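Local coordinates for acyl-CoA dehydrogenase domain protein Tcur3483 (Thermomonospora curvata, PDB 6WY9) that binds a flavin adenine dinucleotide cofactor and, as a member of the acyl-CoA dehydrogenase family, probably oxidises a CH-CH bond of its substrate, at residues Y77-E82 against K130-I135; V95-V100 against F107-V112; T159-R164 against V170-K175; I187-R192 against T231-V236. All coordinates share one frame; numbering follows the deposited sequence.

Contact 1: residues Y77-E82 against K130-I135; sequences YGWPKE and KYLPGI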
loop_
_atom_site.group_PDB
_atom_site.type_symbol
_atom_site.label_atom_id
_atom_site.label_comp_id
_atom_site.label_asym_id
_atom_site.label_seq_id
_atom_site.Cartn_x
_atom_site.Cartn_y
_atom_site.Cartn_z
ATOM N N TYR A 77 39.419 8.033 -5.696
ATOM C CA TYR A 77 39.336 8.274 -4.262
ATOM C C TYR A 77 39.103 6.989 -3.483
ATOM O O TYR A 77 39.722 6.767 -2.436
ATOM C CB TYR A 77 38.209 9.266 -3.991
ATOM C CG TYR A 77 38.294 9.954 -2.646
ATOM C CD1 TYR A 77 39.340 10.824 -2.344
ATOM C CD2 TYR A 77 37.295 9.775 -1.695
ATOM C CE1 TYR A 77 39.392 11.490 -1.105
ATOM C CE2 TYR A 77 37.336 10.426 -0.472
ATOM C CZ TYR A 77 38.377 11.279 -0.183
ATOM O OH TYR A 77 38.390 11.893 1.045
ATOM N N GLY A 78 38.202 6.140 -3.967
ATOM C CA GLY A 78 37.893 4.891 -3.298
ATOM C C GLY A 78 38.605 3.672 -3.855
ATOM O O GLY A 78 38.446 2.566 -3.331
ATOM N N TRP A 79 39.389 3.833 -4.916
ATOM C CA TRP A 79 40.090 2.681 -5.462
ATOM C C TRP A 79 41.217 2.238 -4.526
ATOM O O TRP A 79 41.800 3.056 -3.808
ATOM C CB TRP A 79 40.679 3.015 -6.823
ATOM C CG TRP A 79 39.737 2.887 -7.976
ATOM C CD1 TRP A 79 38.373 2.849 -7.932
ATOM C CD2 TRP A 79 40.102 2.765 -9.356
ATOM N NE1 TRP A 79 37.863 2.711 -9.206
ATOM C CE2 TRP A 79 38.903 2.661 -10.098
ATOM C CE3 TRP A 79 41.326 2.734 -10.039
ATOM C CZ2 TRP A 79 38.893 2.536 -11.488
ATOM C CZ3 TRP A 79 41.314 2.604 -11.419
ATOM C CH2 TRP A 79 40.102 2.513 -12.127
ATOM N N PRO A 80 41.569 0.959 -4.540
ATOM C CA PRO A 80 42.746 0.523 -3.776
ATOM C C PRO A 80 43.989 1.256 -4.256
ATOM O O PRO A 80 44.151 1.518 -5.449
ATOM C CB PRO A 80 42.827 -0.980 -4.072
ATOM C CG PRO A 80 42.094 -1.157 -5.377
ATOM C CD PRO A 80 41.004 -0.119 -5.373
ATOM N N LYS A 81 44.888 1.584 -3.323
ATOM C CA LYS A 81 46.116 2.242 -3.762
ATOM C C LYS A 81 46.996 1.320 -4.605
ATOM O O LYS A 81 47.854 1.807 -5.346
ATOM C CB LYS A 81 46.889 2.788 -2.566
ATOM C CG LYS A 81 47.963 3.784 -2.970
ATOM C CD LYS A 81 48.085 4.919 -1.973
ATOM C CE LYS A 81 49.484 5.514 -2.031
ATOM N NZ LYS A 81 49.737 6.445 -0.905
ATOM N N GLU A 82 46.791 0.004 -4.523
ATOM C CA GLU A 82 47.473 -0.920 -5.429
ATOM C C GLU A 82 47.220 -0.552 -6.883
ATOM O O GLU A 82 48.100 -0.711 -7.737
ATOM C CB GLU A 82 47.009 -2.358 -5.164
ATOM C CG GLU A 82 47.063 -2.804 -3.691
ATOM C CD GLU A 82 46.071 -2.056 -2.782
ATOM O OE1 GLU A 82 46.139 -0.809 -2.695
ATOM O OE2 GLU A 82 45.211 -2.716 -2.158
ATOM N N LYS A 130 46.118 -1.294 -19.793
ATOM C CA LYS A 130 45.574 -0.499 -20.889
ATOM C C LYS A 130 44.447 0.426 -20.437
ATOM O O LYS A 130 44.310 1.530 -20.980
ATOM C CB LYS A 130 45.085 -1.439 -21.998
ATOM C CG LYS A 130 44.285 -0.813 -23.141
ATOM C CD LYS A 130 44.299 -1.764 -24.369
ATOM C CE LYS A 130 43.159 -1.522 -25.378
ATOM N NZ LYS A 130 43.226 -0.222 -26.118
ATOM N N TYR A 131 43.628 -0.001 -19.469
ATOM C CA TYR A 131 42.364 0.664 -19.158
ATOM C C TYR A 131 42.374 1.401 -17.827
ATOM O O TYR A 131 41.900 2.535 -17.758
ATOM C CB TYR A 131 41.188 -0.340 -19.177
ATOM C CG TYR A 131 40.936 -0.906 -20.560
ATOM C CD1 TYR A 131 40.344 -0.135 -21.555
ATOM C CD2 TYR A 131 41.349 -2.193 -20.887
ATOM C CE1 TYR A 131 40.157 -0.637 -22.831
ATOM C CE2 TYR A 131 41.165 -2.709 -22.164
ATOM C CZ TYR A 131 40.569 -1.928 -23.127
ATOM O OH TYR A 131 40.402 -2.446 -24.382
ATOM N N LEU A 132 42.878 0.786 -16.758
ATOM C CA LEU A 132 42.684 1.387 -15.443
ATOM C C LEU A 132 43.326 2.762 -15.328
ATOM O O LEU A 132 42.676 3.667 -14.776
ATOM C CB LEU A 132 43.200 0.453 -14.344
ATOM C CG LEU A 132 42.383 -0.828 -14.185
ATOM C CD1 LEU A 132 42.790 -1.512 -12.893
ATOM C CD2 LEU A 132 40.902 -0.522 -14.183
ATOM N N PRO A 133 44.533 3.007 -15.845
ATOM C CA PRO A 133 45.115 4.351 -15.669
ATOM C C PRO A 133 44.279 5.437 -16.330
ATOM O O PRO A 133 44.085 6.514 -15.745
ATOM C CB PRO A 133 46.515 4.219 -16.299
ATOM C CG PRO A 133 46.777 2.731 -16.372
ATOM C CD PRO A 133 45.423 2.122 -16.628
ATOM N N GLY A 134 43.761 5.174 -17.530
ATOM C CA GLY A 134 42.955 6.161 -18.221
ATOM C C GLY A 134 41.604 6.340 -17.577
ATOM O O GLY A 134 41.038 7.437 -17.603
ATOM N N ILE A 135 41.070 5.278 -16.976
ATOM C CA ILE A 135 39.880 5.455 -16.152
ATOM C C ILE A 135 40.198 6.390 -14.991
ATOM O O ILE A 135 39.516 7.397 -14.764
ATOM C CB ILE A 135 39.360 4.098 -15.650
ATOM C CG1 ILE A 135 38.800 3.277 -16.819
ATOM C CG2 ILE A 135 38.345 4.331 -14.519
ATOM C CD1 ILE A 135 38.076 2.003 -16.407
#
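The backbones of Trp-79 and Leu-132 stay well apart, 10.4 Å between their CA atoms, so the loop 77-82 reaches the helix segment 130-135 through one long side chain. The indole of Trp-79 spans that gap, and the far end of its six-membered ring meets Leu-132 and Ile-135, one helical turn apart. CH2 does most of the touching: it lies 3.5 Å from Ile-135 CG2 and 3.8 Å from Leu-132 CD2. Ile-135 crosses the indole at about a right angle, and its CG2 also reaches CZ2 of Trp-79, at 3.6 Å. That methyl stands anti to its own backbone N, because CG1 takes the place beside the N (chi1 -69°). The neighbouring CZ3 of Trp-79 comes 3.8 Å from Leu-132 O. This is a loop-to-helix contact in the N-terminal helical domain of the acyl-CoA dehydrogenase fold, where the loop between helices 62-71 and 90-103 is pinned against helix 125-136. The indole nitrogen is used elsewhere: NE1 donates a hydrogen bond to the backbone O of Val-112 on helix 109-122, which would limit rotation of the ring about its CB-CG bond. Helix 109-122 also packs on both aliphatic partners, with Met-120 against Leu-132, and Thr-111 and Val-112 against Ile-135.

Contact 2: residues V95-V100 against F107-V112; sequences VLFDEV and FPFVTV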
loop_
_atom_site.group_PDB
_atom_site.type_symbol
_atom_site.label_atom_id
_atom_site.label_comp_id
_atom_site.label_asym_id
_atom_site.label_seq_id
_atom_site.Cartn_x
_atom_site.Cartn_y
_atom_site.Cartn_z
ATOM N N VAL A 95 30.384 10.527 1.154
ATOM C CA VAL A 95 30.399 11.991 1.182
ATOM C C VAL A 95 30.696 12.521 -0.211
ATOM O O VAL A 95 30.014 13.420 -0.708
ATOM C CB VAL A 95 31.408 12.527 2.214
ATOM C CG1 VAL A 95 31.350 14.056 2.241
ATOM C CG2 VAL A 95 31.139 11.981 3.622
ATOM N N LEU A 96 31.698 11.939 -0.881
ATOM C CA LEU A 96 32.020 12.341 -2.250
ATOM C C LEU A 96 30.808 12.201 -3.184
ATOM O O LEU A 96 30.403 13.168 -3.848
ATOM C CB LEU A 96 33.214 11.535 -2.746
ATOM C CG LEU A 96 33.573 11.708 -4.234
ATOM C CD1 LEU A 96 33.760 13.157 -4.600
ATOM C CD2 LEU A 96 34.844 10.910 -4.566
ATOM N N PHE A 97 30.185 11.021 -3.224
ATOM C CA PHE A 97 29.015 10.846 -4.098
ATOM C C PHE A 97 27.887 11.806 -3.732
ATOM O O PHE A 97 27.194 12.337 -4.616
ATOM C CB PHE A 97 28.515 9.402 -4.039
ATOM C CG PHE A 97 29.542 8.392 -4.469
ATOM C CD1 PHE A 97 30.548 8.740 -5.359
ATOM C CD2 PHE A 97 29.513 7.087 -3.980
ATOM C CE1 PHE A 97 31.516 7.796 -5.762
ATOM C CE2 PHE A 97 30.481 6.155 -4.374
ATOM C CZ PHE A 97 31.474 6.515 -5.267
ATOM N N ASP A 98 27.667 12.038 -2.436
ATOM C CA ASP A 98 26.568 12.934 -2.077
ATOM C C ASP A 98 26.858 14.353 -2.544
ATOM O O ASP A 98 25.961 15.055 -3.036
ATOM C CB ASP A 98 26.298 12.890 -0.578
ATOM C CG ASP A 98 25.008 13.621 -0.208
ATOM O OD1 ASP A 98 25.107 14.683 0.441
ATOM O OD2 ASP A 98 23.898 13.158 -0.598
ATOM N N GLU A 99 28.119 14.764 -2.470
ATOM C CA GLU A 99 28.435 16.146 -2.801
ATOM C C GLU A 99 28.442 16.382 -4.307
ATOM O O GLU A 99 28.026 17.456 -4.751
ATOM C CB GLU A 99 29.772 16.546 -2.156
ATOM C CG GLU A 99 29.649 16.752 -0.617
ATOM C CD GLU A 99 28.744 17.925 -0.243
ATOM O OE1 GLU A 99 28.819 18.976 -0.913
ATOM O OE2 GLU A 99 27.926 17.793 0.699
ATOM N N VAL A 100 28.849 15.390 -5.111
ATOM C CA VAL A 100 28.781 15.554 -6.567
ATOM C C VAL A 100 27.328 15.712 -7.018
ATOM O O VAL A 100 27.002 16.591 -7.824
ATOM C CB VAL A 100 29.488 14.388 -7.300
ATOM C CG1 VAL A 100 30.892 14.210 -6.790
ATOM C CG2 VAL A 100 28.727 13.066 -7.186
ATOM N N PHE A 107 28.894 12.185 -12.372
ATOM C CA PHE A 107 30.067 11.435 -11.962
ATOM C C PHE A 107 30.120 10.129 -12.746
ATOM O O PHE A 107 29.070 9.534 -12.995
ATOM C CB PHE A 107 30.008 11.147 -10.462
ATOM C CG PHE A 107 31.260 10.538 -9.904
ATOM C CD1 PHE A 107 31.466 9.172 -9.968
ATOM C CD2 PHE A 107 32.195 11.325 -9.255
ATOM C CE1 PHE A 107 32.601 8.598 -9.440
ATOM C CE2 PHE A 107 33.341 10.761 -8.726
ATOM C CZ PHE A 107 33.546 9.397 -8.812
ATOM N N PRO A 108 31.299 9.675 -13.186
ATOM C CA PRO A 108 31.336 8.451 -14.014
ATOM C C PRO A 108 31.226 7.187 -13.169
ATOM O O PRO A 108 32.165 6.378 -13.085
ATOM C CB PRO A 108 32.693 8.574 -14.710
ATOM C CG PRO A 108 33.543 9.279 -13.705
ATOM C CD PRO A 108 32.644 10.269 -13.021
ATOM N N PHE A 109 30.068 7.016 -12.509
ATOM C CA PHE A 109 29.863 5.881 -11.607
ATOM C C PHE A 109 30.153 4.565 -12.326
ATOM O O PHE A 109 30.951 3.737 -11.882
ATOM C CB PHE A 109 28.416 5.851 -11.080
ATOM C CG PHE A 109 28.081 6.901 -10.040
ATOM C CD1 PHE A 109 28.381 6.702 -8.705
ATOM C CD2 PHE A 109 27.392 8.055 -10.394
ATOM C CE1 PHE A 109 28.044 7.663 -7.751
ATOM C CE2 PHE A 109 27.048 9.010 -9.446
ATOM C CZ PHE A 109 27.378 8.815 -8.132
ATOM N N VAL A 110 29.457 4.351 -13.442
ATOM C CA VAL A 110 29.568 3.074 -14.142
ATOM C C VAL A 110 31.022 2.765 -14.473
ATOM O O VAL A 110 31.473 1.629 -14.332
ATOM C CB VAL A 110 28.684 3.070 -15.401
ATOM C CG1 VAL A 110 28.983 1.891 -16.247
ATOM C CG2 VAL A 110 27.236 3.025 -15.004
ATOM N N THR A 111 31.773 3.760 -14.922
ATOM C CA THR A 111 33.124 3.465 -15.377
ATOM C C THR A 111 34.066 3.255 -14.204
ATOM O O THR A 111 34.878 2.324 -14.217
ATOM C CB THR A 111 33.630 4.587 -16.283
ATOM O OG1 THR A 111 32.790 4.656 -17.449
ATOM C CG2 THR A 111 35.082 4.304 -16.726
ATOM N N VAL A 112 33.939 4.087 -13.176
ATOM C CA VAL A 112 34.873 4.084 -12.060
ATOM C C VAL A 112 34.490 3.062 -11.008
ATOM O O VAL A 112 35.363 2.402 -10.445
ATOM C CB VAL A 112 34.970 5.500 -11.474
ATOM C CG1 VAL A 112 35.592 5.468 -10.067
ATOM C CG2 VAL A 112 35.831 6.337 -12.392
#
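An aromatic cluster in the N-terminal helical domain, made by Phe-97, Phe-107 and Phe-109, joins helix 90-103 to the start of helix 109-122. Phe-97 turns an edge toward the face of Phe-107 in a T-shaped pair, with ring centroids 5.5 Å apart and planes at 69°; its CE1 comes 3.9 Å from Phe-107 CE1. Over one face of Phe-97 sits CE1 of Phe-109, 3.6 Å from Phe-97 CD1, the two rings oblique at 58°; this is less certain, since Phe-109 has a second conformer. The chain bends sharply between Phe-107 and Phe-109, which is consistent with both reaching Phe-97: Pro-108 centres an inverse gamma turn, closed by the bond from Phe-109 N to Phe-107 O, and stands at the N-cap of helix 109-122. Phe-107 has CG anti to its backbone N (chi1 -172°), which sends the ring toward helix 90-103. There Val-100 straddles its base, with CG2 4.0 Å from Phe-107 CB and CG1 4.0 Å from Phe-107 CD2, while Leu-96 CD2 makes a longer contact with Phe-107 CE2 (4.4 Å). Phe-97 also packs on Ile-263 and Ala-267 of helix 263-286, and Phe-107 on Leu-75.

Contact 3: residues T159-R164 against V170-K175; sequences TTRAVR and VIDGSK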
loop_
_atom_site.group_PDB
_atom_site.type_symbol
_atom_site.label_atom_id
_atom_site.label_comp_id
_atom_site.label_asym_id
_atom_site.label_seq_id
_atom_site.Cartn_x
_atom_site.Cartn_y
_atom_site.Cartn_z
ATOM N N THR A 159 21.552 -12.399 -28.057
ATOM C CA THR A 159 21.948 -13.026 -29.306
ATOM C C THR A 159 23.017 -12.261 -30.064
ATOM O O THR A 159 23.469 -12.757 -31.101
ATOM C CB THR A 159 20.738 -13.187 -30.246
ATOM O OG1 THR A 159 20.146 -11.896 -30.463
ATOM C CG2 THR A 159 19.695 -14.128 -29.631
ATOM N N THR A 160 23.402 -11.058 -29.622
ATOM C CA THR A 160 24.552 -10.411 -30.245
ATOM C C THR A 160 25.697 -11.415 -30.244
ATOM O O THR A 160 26.041 -11.975 -29.201
ATOM C CB THR A 160 24.950 -9.124 -29.496
ATOM O OG1 THR A 160 23.934 -8.122 -29.652
ATOM C CG2 THR A 160 26.297 -8.566 -30.036
ATOM N N ARG A 161 26.265 -11.675 -31.405
ATOM C CA ARG A 161 27.193 -12.782 -31.547
ATOM C C ARG A 161 28.596 -12.266 -31.818
ATOM O O ARG A 161 28.789 -11.232 -32.465
ATOM C CB ARG A 161 26.773 -13.735 -32.675
ATOM C CG ARG A 161 27.073 -13.204 -34.049
ATOM C CD ARG A 161 26.903 -14.271 -35.137
ATOM N NE ARG A 161 27.396 -13.818 -36.443
ATOM C CZ ARG A 161 26.624 -13.550 -37.497
ATOM N NH1 ARG A 161 25.309 -13.691 -37.419
ATOM N NH2 ARG A 161 27.167 -13.144 -38.636
ATOM N N ALA A 162 29.572 -13.008 -31.307
ATOM C CA ALA A 162 30.976 -12.749 -31.569
ATOM C C ALA A 162 31.573 -14.079 -31.985
ATOM O O ALA A 162 31.527 -15.040 -31.210
ATOM C CB ALA A 162 31.683 -12.181 -30.337
ATOM N N VAL A 163 32.086 -14.150 -33.216
ATOM C CA VAL A 163 32.589 -15.391 -33.795
ATOM C C VAL A 163 34.100 -15.291 -33.968
ATOM O O VAL A 163 34.617 -14.252 -34.392
ATOM C CB VAL A 163 31.915 -15.700 -35.149
ATOM C CG1 VAL A 163 30.421 -15.837 -34.998
ATOM C CG2 VAL A 163 32.259 -14.626 -36.171
ATOM N N ARG A 164 34.805 -16.378 -33.659
ATOM C CA ARG A 164 36.257 -16.401 -33.817
ATOM C C ARG A 164 36.647 -16.426 -35.292
ATOM O O ARG A 164 36.144 -17.250 -36.062
ATOM C CB ARG A 164 36.839 -17.632 -33.132
ATOM C CG ARG A 164 37.395 -17.401 -31.768
ATOM C CD ARG A 164 38.890 -17.391 -31.842
ATOM N NE ARG A 164 39.469 -17.771 -30.566
ATOM C CZ ARG A 164 40.765 -17.729 -30.316
ATOM N NH1 ARG A 164 41.226 -18.086 -29.122
ATOM N NH2 ARG A 164 41.598 -17.316 -31.261
ATOM N N VAL A 170 34.630 -11.313 -34.511
ATOM C CA VAL A 170 33.761 -10.566 -35.415
ATOM C C VAL A 170 32.399 -10.483 -34.741
ATOM O O VAL A 170 31.786 -11.516 -34.434
ATOM C CB VAL A 170 33.667 -11.224 -36.805
ATOM C CG1 VAL A 170 32.901 -10.328 -37.781
ATOM C CG2 VAL A 170 35.042 -11.505 -37.341
ATOM N N ILE A 171 31.933 -9.263 -34.501
ATOM C CA ILE A 171 30.780 -9.005 -33.640
ATOM C C ILE A 171 29.637 -8.476 -34.496
ATOM O O ILE A 171 29.808 -7.503 -35.243
ATOM C CB ILE A 171 31.131 -8.021 -32.514
ATOM C CG1 ILE A 171 32.302 -8.526 -31.661
ATOM C CG2 ILE A 171 29.919 -7.722 -31.606
ATOM C CD1 ILE A 171 32.809 -7.480 -30.673
ATOM N N ASP A 172 28.475 -9.125 -34.389
ATOM C CA ASP A 172 27.283 -8.739 -35.122
ATOM C C ASP A 172 26.103 -8.753 -34.177
ATOM O O ASP A 172 25.793 -9.790 -33.585
ATOM C CB ASP A 172 27.017 -9.685 -36.295
ATOM C CG ASP A 172 28.045 -9.548 -37.388
ATOM O OD1 ASP A 172 28.051 -8.492 -38.060
ATOM O OD2 ASP A 172 28.855 -10.490 -37.554
ATOM N N GLY A 173 25.436 -7.616 -34.055
ATOM C CA GLY A 173 24.205 -7.544 -33.287
ATOM C C GLY A 173 23.892 -6.091 -32.999
ATOM O O GLY A 173 24.374 -5.191 -33.690
ATOM N N SER A 174 23.114 -5.888 -31.948
ATOM C CA SER A 174 22.750 -4.545 -31.517
ATOM C C SER A 174 22.373 -4.595 -30.045
ATOM O O SER A 174 22.054 -5.659 -29.511
ATOM C CB SER A 174 21.577 -4.013 -32.330
ATOM O OG SER A 174 20.420 -4.661 -31.850
ATOM N N LYS A 175 22.394 -3.422 -29.397
ATOM C CA LYS A 175 21.965 -3.271 -28.015
ATOM C C LYS A 175 21.048 -2.051 -27.922
ATOM O O LYS A 175 21.017 -1.204 -28.811
ATOM C CB LYS A 175 23.156 -3.111 -27.046
ATOM C CG LYS A 175 24.161 -4.289 -27.070
ATOM C CD LYS A 175 23.623 -5.523 -26.317
ATOM C CE LYS A 175 24.569 -6.737 -26.501
ATOM N NZ LYS A 175 24.186 -7.905 -25.610
HETATM O O HOH W 1 29.958 -12.255 -35.909
#
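Arg-161 and Asp-172 face each other as an antiparallel hydrogen-bonded pair: Arg-161 N gives a nearly straight bond to Asp-172 O (2.9 Å), and Asp-172 N returns one to Arg-161 O. Val-163 and Val-170 repeat the pattern, while Ala-162 and Ile-171 form the non-hydrogen-bonded pair between them. The Arg-161 and Asp-172 side chains run alongside: Arg-161 CG stands between its backbone N and carbonyl carbon (chi1 76°), and the extended chain brings a guanidinium face over Asp-172. Arg-161 NH2 lies 3.3 Å from Asp-172 OD2, but the oxygen is well out of the guanidinium plane, leaving a salt bridge of charge alone. A water accepts from Arg-161 NE and donates to Asp-172 OD2 (2.7 Å); Asp-172 OD1 accepts from Gly-235 N. Just before the strand, Thr-160 OG1 is hydrogen-bonded to Glu-148 OE2 and receives a weak bond from Ser-174 N; Lys-175 NZ bonds to Glu-148 and Ala-190 O. A valine in place of Thr-160 would probably leave Glu-148 OE2 and Ser-174 N without their hydroxyl partner. This hairpin edges the middle domain's antiparallel sheet: strand 168-176 pairs onward with 227-239, and Ala-162 and Ile-171 pack inward on strands 186-192 and 203-209.

Contact 4: residues I187-R192 against T231-V236; sequences IWLACR and TYYSGV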
loop_
_atom_site.group_PDB
_atom_site.type_symbol
_atom_site.label_atom_id
_atom_site.label_comp_id
_atom_site.label_asym_id
_atom_site.label_seq_id
_atom_site.Cartn_x
_atom_site.Cartn_y
_atom_site.Cartn_z
ATOM N N ILE A 187 32.711 0.152 -25.199
ATOM C CA ILE A 187 31.525 -0.570 -24.763
ATOM C C ILE A 187 31.967 -1.826 -24.024
ATOM O O ILE A 187 32.817 -2.590 -24.513
ATOM C CB ILE A 187 30.605 -0.931 -25.948
ATOM C CG1 ILE A 187 30.433 0.269 -26.886
ATOM C CG2 ILE A 187 29.243 -1.384 -25.444
ATOM C CD1 ILE A 187 29.650 1.470 -26.280
ATOM N N TRP A 188 31.392 -2.037 -22.843
ATOM C CA TRP A 188 31.527 -3.296 -22.117
ATOM C C TRP A 188 30.417 -4.196 -22.645
ATOM O O TRP A 188 29.268 -4.081 -22.228
ATOM C CB TRP A 188 31.407 -3.017 -20.632
ATOM C CG TRP A 188 31.314 -4.129 -19.687
ATOM C CD1 TRP A 188 30.176 -4.738 -19.254
ATOM C CD2 TRP A 188 32.397 -4.692 -18.925
ATOM N NE1 TRP A 188 30.483 -5.667 -18.274
ATOM C CE2 TRP A 188 31.841 -5.665 -18.067
ATOM C CE3 TRP A 188 33.780 -4.477 -18.903
ATOM C CZ2 TRP A 188 32.620 -6.434 -17.203
ATOM C CZ3 TRP A 188 34.552 -5.233 -18.039
ATOM C CH2 TRP A 188 33.971 -6.202 -17.203
ATOM N N LEU A 189 30.749 -5.075 -23.601
ATOM C CA LEU A 189 29.739 -5.690 -24.460
ATOM C C LEU A 189 29.559 -7.173 -24.142
ATOM O O LEU A 189 30.510 -7.961 -24.250
ATOM C CB LEU A 189 30.087 -5.506 -25.935
ATOM C CG LEU A 189 29.000 -5.953 -26.914
ATOM C CD1 LEU A 189 27.801 -4.995 -26.862
ATOM C CD2 LEU A 189 29.590 -6.036 -28.319
ATOM N N ALA A 190 28.314 -7.550 -23.796
ATOM C CA ALA A 190 27.941 -8.938 -23.556
ATOM C C ALA A 190 27.535 -9.580 -24.878
ATOM O O ALA A 190 26.592 -9.114 -25.520
ATOM C CB ALA A 190 26.805 -9.017 -22.540
ATOM N N CYS A 191 28.261 -10.636 -25.291
ATOM C CA CYS A 191 28.075 -11.299 -26.580
ATOM C C CYS A 191 27.910 -12.803 -26.394
ATOM O O CYS A 191 28.483 -13.403 -25.478
ATOM C CB CYS A 191 29.283 -11.105 -27.541
ATOM S SG CYS A 191 29.869 -9.433 -27.856
ATOM N N ARG A 192 27.170 -13.409 -27.321
ATOM C CA ARG A 192 27.076 -14.870 -27.455
ATOM C C ARG A 192 28.296 -15.405 -28.203
ATOM O O ARG A 192 28.459 -15.167 -29.406
ATOM C CB ARG A 192 25.794 -15.253 -28.186
ATOM C CG ARG A 192 25.642 -16.768 -28.494
ATOM C CD ARG A 192 25.089 -17.524 -27.295
ATOM N NE ARG A 192 24.069 -16.724 -26.626
ATOM C CZ ARG A 192 23.680 -16.865 -25.358
ATOM N NH1 ARG A 192 22.780 -16.032 -24.855
ATOM N NH2 ARG A 192 24.198 -17.813 -24.579
ATOM N N THR A 231 22.754 0.916 -29.873
ATOM C CA THR A 231 24.049 0.772 -30.506
ATOM C C THR A 231 23.985 -0.413 -31.449
ATOM O O THR A 231 23.209 -1.351 -31.230
ATOM C CB THR A 231 25.186 0.615 -29.473
ATOM O OG1 THR A 231 24.855 -0.408 -28.513
ATOM C CG2 THR A 231 25.437 1.970 -28.741
ATOM N N TYR A 232 24.764 -0.328 -32.525
ATOM C CA TYR A 232 24.767 -1.304 -33.610
ATOM C C TYR A 232 26.190 -1.762 -33.885
ATOM O O TYR A 232 27.117 -0.948 -33.878
ATOM C CB TYR A 232 24.141 -0.715 -34.905
ATOM C CG TYR A 232 22.754 -0.188 -34.634
ATOM C CD1 TYR A 232 21.655 -1.037 -34.655
ATOM C CD2 TYR A 232 22.546 1.148 -34.297
ATOM C CE1 TYR A 232 20.386 -0.572 -34.369
ATOM C CE2 TYR A 232 21.260 1.628 -34.012
ATOM C CZ TYR A 232 20.193 0.760 -34.051
ATOM O OH TYR A 232 18.915 1.200 -33.770
ATOM N N TYR A 233 26.345 -3.072 -34.146
ATOM C CA TYR A 233 27.645 -3.716 -34.376
ATOM C C TYR A 233 27.512 -4.557 -35.635
ATOM O O TYR A 233 26.838 -5.596 -35.634
ATOM C CB TYR A 233 28.078 -4.571 -33.177
ATOM C CG TYR A 233 27.887 -3.825 -31.875
ATOM C CD1 TYR A 233 26.647 -3.781 -31.265
ATOM C CD2 TYR A 233 28.942 -3.130 -31.286
ATOM C CE1 TYR A 233 26.453 -3.065 -30.062
ATOM C CE2 TYR A 233 28.771 -2.431 -30.134
ATOM C CZ TYR A 233 27.524 -2.395 -29.517
ATOM O OH TYR A 233 27.347 -1.679 -28.378
ATOM N N SER A 234 28.140 -4.094 -36.704
ATOM C CA SER A 234 28.026 -4.702 -38.020
ATOM C C SER A 234 29.433 -5.079 -38.469
ATOM O O SER A 234 30.198 -4.219 -38.917
ATOM C CB SER A 234 27.353 -3.736 -38.980
ATOM O OG SER A 234 27.083 -4.386 -40.198
ATOM N N GLY A 235 29.789 -6.352 -38.299
ATOM C CA GLY A 235 31.108 -6.814 -38.693
ATOM C C GLY A 235 32.228 -6.223 -37.884
ATOM O O GLY A 235 33.378 -6.252 -38.326
ATOM N N VAL A 236 31.932 -5.681 -36.701
ATOM C CA VAL A 236 32.974 -5.058 -35.896
ATOM C C VAL A 236 34.026 -6.090 -35.522
ATOM O O VAL A 236 33.707 -7.202 -35.087
ATOM C CB VAL A 236 32.390 -4.420 -34.630
ATOM C CG1 VAL A 236 33.516 -3.822 -33.800
ATOM C CG2 VAL A 236 31.349 -3.376 -34.988
#
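Tyr-233 reaches from strand 227-239 to Ile-187 and Leu-189 on strand 186-192, and the close packing is confined to these three side chains. Leu-189 lies against one side of the ring: CD2 sits over the face in a CH-pi contact, 4.2 Å from the centroid of the Tyr-233 ring and 14° off its normal, while CD1 is at the phenol end, 3.7 Å from Tyr-233 CZ. The two side chains slide past each other in opposite directions, with Leu-189 CG anti to its backbone N (chi1 -172°). Ile-187 CG2 lies 3.5 Å from Tyr-233 OH. The backbones stand well apart, 10.3 Å between the CA atoms of Leu-189 and Tyr-233, as befits two sheets packed face to face in the middle domain. Tyr-232 and Ser-234 are exposed, and the chain turns a corner at Ser-234 and Gly-235. Tyr-233 OH is hydrogen-bonded to Thr-231 OG1 at 2.8 Å, either being able to donate, and Thr-231 OG1 also bonds to Thr-178. A leucine in place of Tyr-233 would probably leave Thr-231 OG1 without its phenol mate and open a gap beside Ile-187. The hydroxyl is buried among aliphatic carbons yet satisfied within its own strand: a polar pair sealed into an apolar interface.

Overall arrangement
Contacts 1 and 2 belong to the N-terminal helical domain, contacts 3 and 4 to the middle beta domain. The first two have centres 14 Å apart and touch, and helix 109-122 of contact 2 is followed in the chain by helix 125-136 of contact 1. Contacts 3 and 4 are closer, 5 Å between centres, and interlock, Thr-160 O probably bonding to Arg-192 N. Contacts 1 and 2 do not touch contacts 3 and 4; contacts 2 and 4 come within about 7 Å at their nearest atoms. The flavin is about 6 Å from the side chain of Lys-175, 8 Å from that of Ile-187 and 11 Å from that of Phe-109, and the side chain of Ile-135 is about 10 Å from that of the FAD-binding Ile-144.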